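Local coordinates for 16 kDa beta-galactoside-binding lectin (Gallus gallus, PDB 1QMJ), which binds beta-galactosides as a homodimeric galectin and may take part in regulating differentiation, at residues Q1-P12 with E113-F124. Numbering follows the deposited sequence.
Sequences QGLVVTQLDVQP and EKIQYLAVEGDF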
loop_
_atom_site.group_PDB
_atom_site.type_symbol
_atom_site.label_atom_id
_atom_site.label_comp_id
_atom_site.label_asym_id
_atom_site.label_seq_id
_atom_site.Cartn_x
_atom_site.Cartn_y
_atom_site.Cartn_z
ATOM N N GLN A 1 5.361 10.587 -5.599
ATOM C CA GLN A 1 4.311 9.585 -5.260
ATOM C C GLN A 1 3.513 10.121 -4.093
ATOM O O GLN A 1 4.013 10.935 -3.311
ATOM C CB GLN A 1 4.948 8.257 -4.850
ATOM C CG GLN A 1 5.458 7.415 -5.999
ATOM C CD GLN A 1 4.393 6.502 -6.561
ATOM O OE1 GLN A 1 3.208 6.837 -6.553
ATOM N NE2 GLN A 1 4.802 5.337 -7.039
ATOM N N GLY A 2 2.309 9.670 -3.965
ATOM C CA GLY A 2 1.485 10.103 -2.827
ATOM C C GLY A 2 0.222 9.251 -2.754
ATOM O O GLY A 2 -0.865 9.669 -3.181
ATOM N N LEU A 3 0.388 8.062 -2.209
ATOM C CA LEU A 3 -0.725 7.117 -2.083
ATOM C C LEU A 3 -1.254 7.059 -0.646
ATOM O O LEU A 3 -0.618 7.542 0.304
ATOM C CB LEU A 3 -0.298 5.697 -2.500
ATOM C CG LEU A 3 1.057 5.244 -1.949
ATOM C CD1 LEU A 3 0.986 4.767 -0.496
ATOM C CD2 LEU A 3 1.650 4.074 -2.745
ATOM N N VAL A 4 -2.421 6.462 -0.555
ATOM C CA VAL A 4 -3.134 6.268 0.705
ATOM C C VAL A 4 -3.504 4.797 0.851
ATOM O O VAL A 4 -4.002 4.169 -0.095
ATOM C CB VAL A 4 -4.419 7.106 0.723
ATOM C CG1 VAL A 4 -5.220 6.943 2.017
ATOM C CG2 VAL A 4 -4.162 8.607 0.583
ATOM N N VAL A 5 -3.245 4.289 2.036
ATOM C CA VAL A 5 -3.538 2.893 2.379
ATOM C C VAL A 5 -4.512 2.846 3.552
ATOM O O VAL A 5 -4.280 3.474 4.597
ATOM C CB VAL A 5 -2.254 2.155 2.772
ATOM C CG1 VAL A 5 -2.421 0.634 2.780
ATOM C CG2 VAL A 5 -1.082 2.438 1.829
ATOM N N THR A 6 -5.610 2.163 3.328
ATOM C CA THR A 6 -6.662 2.024 4.343
ATOM C C THR A 6 -6.983 0.540 4.550
ATOM O O THR A 6 -6.411 -0.336 3.886
ATOM C CB THR A 6 -7.925 2.773 3.899
ATOM O OG1 THR A 6 -8.265 2.420 2.565
ATOM C CG2 THR A 6 -7.757 4.296 3.936
ATOM N N GLN A 7 -7.892 0.307 5.473
ATOM C CA GLN A 7 -8.341 -1.048 5.833
ATOM C C GLN A 7 -7.210 -1.830 6.515
ATOM O O GLN A 7 -7.170 -3.067 6.473
ATOM C CB GLN A 7 -8.768 -1.833 4.587
ATOM C CG GLN A 7 -9.751 -1.074 3.695
ATOM C CD GLN A 7 -11.086 -0.778 4.380
ATOM O OE1 GLN A 7 -11.518 -1.539 5.246
ATOM N NE2 GLN A 7 -11.775 0.293 4.039
ATOM N N LEU A 8 -6.305 -1.091 7.132
ATOM C CA LEU A 8 -5.159 -1.685 7.844
ATOM C C LEU A 8 -5.567 -2.038 9.272
ATOM O O LEU A 8 -6.611 -1.588 9.768
ATOM C CB LEU A 8 -3.989 -0.702 7.902
ATOM C CG LEU A 8 -3.306 -0.485 6.552
ATOM C CD1 LEU A 8 -2.172 0.540 6.621
ATOM C CD2 LEU A 8 -2.679 -1.760 5.981
ATOM N N ASP A 9 -4.726 -2.840 9.892
ATOM C CA ASP A 9 -4.937 -3.294 11.268
ATOM C C ASP A 9 -3.594 -3.528 11.962
ATOM O O ASP A 9 -3.385 -4.551 12.627
ATOM C CB ASP A 9 -5.734 -4.603 11.277
ATOM C CG ASP A 9 -6.227 -5.003 12.674
ATOM O OD1 ASP A 9 -5.864 -4.321 13.708
ATOM O OD2 ASP A 9 -7.004 -6.022 12.818
ATOM N N VAL A 10 -2.703 -2.567 11.788
ATOM C CA VAL A 10 -1.372 -2.622 12.407
ATOM C C VAL A 10 -1.534 -2.428 13.907
ATOM O O VAL A 10 -2.061 -1.408 14.366
ATOM C CB VAL A 10 -0.467 -1.518 11.858
ATOM C CG1 VAL A 10 0.982 -1.649 12.337
ATOM C CG2 VAL A 10 -0.398 -1.497 10.330
ATOM N N GLN A 11 -1.080 -3.408 14.647
ATOM C CA GLN A 11 -1.172 -3.375 16.107
ATOM C C GLN A 11 0.214 -3.185 16.716
ATOM O O GLN A 11 1.240 -3.318 16.027
ATOM C CB GLN A 11 -1.786 -4.677 16.615
ATOM C CG GLN A 11 -3.301 -4.736 16.390
ATOM C CD GLN A 11 -4.056 -5.401 17.540
ATOM O OE1 GLN A 11 -3.563 -6.363 18.124
ATOM N NE2 GLN A 11 -5.240 -4.941 17.906
ATOM N N PRO A 12 0.314 -2.875 18.015
ATOM C CA PRO A 12 1.605 -2.668 18.640
ATOM C C PRO A 12 2.475 -3.894 18.477
ATOM O O PRO A 12 1.974 -5.046 18.659
ATOM C CB PRO A 12 1.261 -2.373 20.088
ATOM C CG PRO A 12 -0.259 -2.408 20.223
ATOM C CD PRO A 12 -0.854 -2.722 18.887
ATOM N N GLU A 113 -4.634 2.481 19.603
ATOM C CA GLU A 113 -4.128 1.115 19.777
ATOM C C GLU A 113 -3.911 0.310 18.494
ATOM O O GLU A 113 -3.498 -0.851 18.545
ATOM C CB GLU A 113 -4.997 0.323 20.762
ATOM C CG GLU A 113 -6.504 0.487 20.582
ATOM C CD GLU A 113 -7.113 1.431 21.610
ATOM O OE1 GLU A 113 -7.118 1.074 22.811
ATOM O OE2 GLU A 113 -7.583 2.524 21.218
ATOM N N LYS A 114 -4.199 0.916 17.348
ATOM C CA LYS A 114 -3.990 0.249 16.069
ATOM C C LYS A 114 -4.006 1.290 14.967
ATOM O O LYS A 114 -4.663 2.324 15.102
ATOM C CB LYS A 114 -5.066 -0.818 15.807
ATOM C CG LYS A 114 -6.268 -0.335 15.008
ATOM C CD LYS A 114 -7.233 -1.460 14.677
ATOM C CE LYS A 114 -7.959 -1.956 15.919
ATOM N NZ LYS A 114 -8.984 -2.989 15.583
ATOM N N ILE A 115 -3.247 1.040 13.908
ATOM C CA ILE A 115 -3.193 1.946 12.767
ATOM C C ILE A 115 -4.020 1.358 11.632
ATOM O O ILE A 115 -3.842 0.200 11.262
ATOM C CB ILE A 115 -1.738 2.180 12.291
ATOM C CG1 ILE A 115 -1.012 3.102 13.275
ATOM C CG2 ILE A 115 -1.719 2.774 10.878
ATOM C CD1 ILE A 115 0.498 3.168 13.082
ATOM N N GLN A 116 -4.926 2.157 11.087
ATOM C CA GLN A 116 -5.768 1.703 9.995
ATOM C C GLN A 116 -5.584 2.569 8.764
ATOM O O GLN A 116 -6.126 2.270 7.702
ATOM C CB GLN A 116 -7.230 1.754 10.413
ATOM C CG GLN A 116 -7.522 1.049 11.715
ATOM C CD GLN A 116 -8.974 1.173 12.116
ATOM O OE1 GLN A 116 -9.446 2.258 12.453
ATOM N NE2 GLN A 116 -9.695 0.061 12.070
ATOM N N TYR A 117 -4.803 3.632 8.907
ATOM C CA TYR A 117 -4.584 4.574 7.823
ATOM C C TYR A 117 -3.111 4.944 7.706
ATOM O O TYR A 117 -2.442 5.163 8.716
ATOM C CB TYR A 117 -5.426 5.828 8.103
ATOM C CG TYR A 117 -5.245 6.983 7.142
ATOM C CD1 TYR A 117 -4.253 7.949 7.356
ATOM C CD2 TYR A 117 -6.089 7.134 6.044
ATOM C CE1 TYR A 117 -4.112 9.035 6.494
ATOM C CE2 TYR A 117 -5.957 8.214 5.175
ATOM C CZ TYR A 117 -4.971 9.159 5.406
ATOM O OH TYR A 117 -4.842 10.222 4.539
ATOM N N LEU A 118 -2.625 5.016 6.470
ATOM C CA LEU A 118 -1.242 5.378 6.171
ATOM C C LEU A 118 -1.288 6.185 4.887
ATOM O O LEU A 118 -1.983 5.813 3.952
ATOM C CB LEU A 118 -0.381 4.118 5.962
ATOM C CG LEU A 118 1.082 4.239 5.485
ATOM C CD1 LEU A 118 1.934 4.972 6.498
ATOM C CD2 LEU A 118 1.670 2.863 5.251
ATOM N N ALA A 119 -0.597 7.314 4.852
ATOM C CA ALA A 119 -0.556 8.133 3.651
ATOM C C ALA A 119 0.818 8.761 3.503
ATOM O O ALA A 119 1.426 9.179 4.487
ATOM C CB ALA A 119 -1.620 9.206 3.702
ATOM N N VAL A 120 1.336 8.768 2.282
ATOM C CA VAL A 120 2.639 9.362 2.001
ATOM C C VAL A 120 2.374 10.530 1.070
ATOM O O VAL A 120 1.691 10.368 0.063
ATOM C CB VAL A 120 3.597 8.363 1.303
ATOM C CG1 VAL A 120 4.920 9.045 0.989
ATOM C CG2 VAL A 120 3.832 7.136 2.187
ATOM N N GLU A 121 2.873 11.710 1.425
ATOM C CA GLU A 121 2.675 12.901 0.602
ATOM C C GLU A 121 3.957 13.716 0.437
ATOM O O GLU A 121 4.967 13.471 1.106
ATOM C CB GLU A 121 1.545 13.773 1.167
ATOM C CG GLU A 121 1.770 14.264 2.587
ATOM C CD GLU A 121 0.591 15.058 3.136
ATOM O OE1 GLU A 121 -0.550 14.540 3.105
ATOM O OE2 GLU A 121 0.809 16.196 3.612
ATOM N N GLY A 122 3.911 14.678 -0.476
ATOM C CA GLY A 122 5.067 15.514 -0.723
ATOM C C GLY A 122 6.013 14.959 -1.769
ATOM O O GLY A 122 5.645 14.128 -2.610
ATOM N N ASP A 123 7.255 15.417 -1.700
ATOM C CA ASP A 123 8.283 15.023 -2.646
ATOM C C ASP A 123 9.007 13.743 -2.268
ATOM O O ASP A 123 10.214 13.748 -2.003
ATOM C CB ASP A 123 9.268 16.172 -2.826
ATOM C CG ASP A 123 8.577 17.464 -3.211
ATOM O OD1 ASP A 123 7.825 17.461 -4.208
ATOM O OD2 ASP A 123 8.758 18.472 -2.501
ATOM N N PHE A 124 8.255 12.647 -2.256
ATOM C CA PHE A 124 8.794 11.333 -1.937
ATOM C C PHE A 124 8.219 10.369 -2.964
ATOM O O PHE A 124 7.047 10.472 -3.340
ATOM C CB PHE A 124 8.378 10.906 -0.523
ATOM C CG PHE A 124 9.117 9.697 0.002
ATOM C CD1 PHE A 124 10.462 9.774 0.341
ATOM C CD2 PHE A 124 8.452 8.490 0.199
ATOM C CE1 PHE A 124 11.137 8.679 0.869
ATOM C CE2 PHE A 124 9.122 7.383 0.729
ATOM C CZ PHE A 124 10.467 7.483 1.065
HETATM O O HOH W 1 5.527 13.252 -5.726
#
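Val4 and Thr6 approach the ring of Tyr117 obliquely on one face of the sheet shared by antiparallel strands 4-6 and 117-122. CG1 of Val4 comes within 3.5 Å of Tyr117 CE2, while Thr6 CG2 lies 3.9 Å from Tyr117 CD2. Tyr117 has CG anti to the backbone N (chi1 175°), which directs its ring toward strand 4-6; Val4 CG2 meets Ala119 CB. On the reverse face Val5 and Leu118, a hydrogen-bonded pair, meet through their CB atoms, 4.2 Å apart, and Leu8 brings CD1 to 4.1 Å from Leu118 CB. Val5 N donates to Leu118 O at 2.8 Å, almost straight (175° at the hydrogen). The register then shifts by two, and Val10 pairs with Ile115 through two backbone hydrogen bonds, their CB atoms 3.9 Å apart. Asp9 and Lys114 cross at a slant, OD1 3.3 Å from Lys114 CD and in a long salt bridge to NZ (3.9 Å); buried here, OD1 has no hydrogen-bonding partner in the model. Leu118 and Val10 pack on Val16 of strand 16-22 within the galectin beta-sandwich. Strand 29-33 flanks 117-122, with a classic bulge at Gln116 and Tyr117 opposite Gly34, whereas 4-6 pairs antiparallel with the second subunit, continuing the sheet.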